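Local coordinates for protein putative HTH-type transcriptional regulator PH0061 (Pyrococcus horikoshii, PDB 2DBB) that probably binds specific DNA sequences as a transcriptional regulator of the AsnC family, through a helix-turn-helix domain, at residues 8-11 against 12-15. Residues are numbered along the deposited sequence; the frame is centred on the assembly and turned at random.
Sequences DRVD and MQLV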
loop_
_atom_site.group_PDB
_atom_site.type_symbol
_atom_site.label_atom_id
_atom_site.label_comp_id
_atom_site.label_asym_id
_atom_site.label_seq_id
_atom_site.Cartn_x
_atom_site.Cartn_y
_atom_site.Cartn_z
ATOM N N ASP B 8 6.005 0.476 -22.931
ATOM C CA ASP B 8 6.893 -0.556 -23.471
ATOM C C ASP B 8 6.847 -1.878 -22.692
ATOM O O ASP B 8 6.759 -1.884 -21.463
ATOM C CB ASP B 8 8.322 -0.011 -23.506
ATOM C CG ASP B 8 9.334 -1.050 -23.924
ATOM O OD1 ASP B 8 9.276 -1.511 -25.084
ATOM O OD2 ASP B 8 10.188 -1.404 -23.083
ATOM N N ARG B 9 6.916 -2.994 -23.415
ATOM C CA ARG B 9 6.857 -4.320 -22.802
ATOM C C ARG B 9 7.974 -4.602 -21.798
ATOM O O ARG B 9 7.743 -5.237 -20.766
ATOM C CB ARG B 9 6.866 -5.407 -23.881
ATOM C CG ARG B 9 6.570 -6.802 -23.336
ATOM C CD ARG B 9 6.525 -7.855 -24.440
ATOM N NE ARG B 9 6.070 -9.154 -23.945
ATOM C CZ ARG B 9 4.858 -9.383 -23.438
ATOM N NH1 ARG B 9 3.972 -8.398 -23.360
ATOM N NH2 ARG B 9 4.533 -10.598 -23.014
ATOM N N VAL B 10 9.183 -4.145 -22.103
ATOM C CA VAL B 10 10.313 -4.352 -21.207
ATOM C C VAL B 10 10.191 -3.472 -19.965
ATOM O O VAL B 10 10.592 -3.870 -18.874
ATOM C CB VAL B 10 11.647 -4.053 -21.912
ATOM C CG1 VAL B 10 12.796 -4.124 -20.914
ATOM C CG2 VAL B 10 11.863 -5.055 -23.041
ATOM N N ASP B 11 9.638 -2.273 -20.128
ATOM C CA ASP B 11 9.469 -1.380 -18.990
ATOM C C ASP B 11 8.510 -2.006 -17.980
ATOM O O ASP B 11 8.728 -1.922 -16.773
ATOM C CB ASP B 11 8.925 -0.018 -19.431
ATOM C CG ASP B 11 9.941 0.796 -20.216
ATOM O OD1 ASP B 11 11.079 0.971 -19.731
ATOM O OD2 ASP B 11 9.598 1.275 -21.317
ATOM N N MET B 12 7.452 -2.643 -18.472
ATOM C CA MET B 12 6.485 -3.267 -17.579
ATOM C C MET B 12 7.118 -4.434 -16.817
ATOM O O MET B 12 6.883 -4.596 -15.626
ATOM C CB MET B 12 5.261 -3.751 -18.360
ATOM C CG MET B 12 4.080 -4.189 -17.479
ATOM S SD MET B 12 3.345 -2.873 -16.435
ATOM C CE MET B 12 3.949 -3.331 -14.843
ATOM N N GLN B 13 7.925 -5.238 -17.499
ATOM C CA GLN B 13 8.577 -6.374 -16.847
ATOM C C GLN B 13 9.470 -5.846 -15.732
ATOM O O GLN B 13 9.487 -6.371 -14.620
ATOM C CB GLN B 13 9.422 -7.153 -17.855
ATOM C CG GLN B 13 8.628 -7.676 -19.043
ATOM C CD GLN B 13 9.508 -8.350 -20.083
ATOM O OE1 GLN B 13 10.607 -7.884 -20.374
ATOM N NE2 GLN B 13 9.015 -9.439 -20.662
ATOM N N LEU B 14 10.196 -4.784 -16.054
ATOM C CA LEU B 14 11.103 -4.129 -15.128
ATOM C C LEU B 14 10.332 -3.665 -13.884
ATOM O O LEU B 14 10.790 -3.822 -12.758
ATOM C CB LEU B 14 11.747 -2.951 -15.858
ATOM C CG LEU B 14 13.114 -2.404 -15.464
ATOM C CD1 LEU B 14 14.089 -3.528 -15.136
ATOM C CD2 LEU B 14 13.633 -1.577 -16.625
ATOM N N VAL B 15 9.151 -3.101 -14.098
ATOM C CA VAL B 15 8.319 -2.640 -12.998
ATOM C C VAL B 15 7.884 -3.835 -12.153
ATOM O O VAL B 15 7.940 -3.800 -10.919
ATOM C CB VAL B 15 7.084 -1.885 -13.539
ATOM C CG1 VAL B 15 6.006 -1.794 -12.469
ATOM C CG2 VAL B 15 7.506 -0.486 -13.994
#
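Q13 NE2 lies obliquely off the R9 guanidinium, 4.4 Å from R9 NE, a loose approach. The other branch of the amide, OE1, rests 3.6 Å from V10 CA and near V10 CG2. Because Q13 CG sits beside its own backbone N (chi1 -58°) and the chain beyond is extended, the side chain runs back over the preceding turn, with CG 3.1 Å from R9 O. With an alanine here, R9 O would probably lose the methylene laid against it and the flank of V10 would be bared. Beneath, successive i to i+4 bonds wind the turn: M12 N gives to D8 O, Q13 N to R9 O, L14 N to V10 O (3.0 Å) and V15 N to D11 O (3.0 Å). At the start, D8 OD2 accepts from D11 N (3.1 Å), which comes from above the carboxylate plane, and weakly from V10 N. R43 of helix 37-49 forms salt bridges with both D8 and D11, while L14 packs on R43 and I44; M12 and V15 meet L65 of the second subunit. This is an aspartate N-cap opening helix 9-18, the first helix of the winged helix-turn-helix domain, tied to helix 37-49.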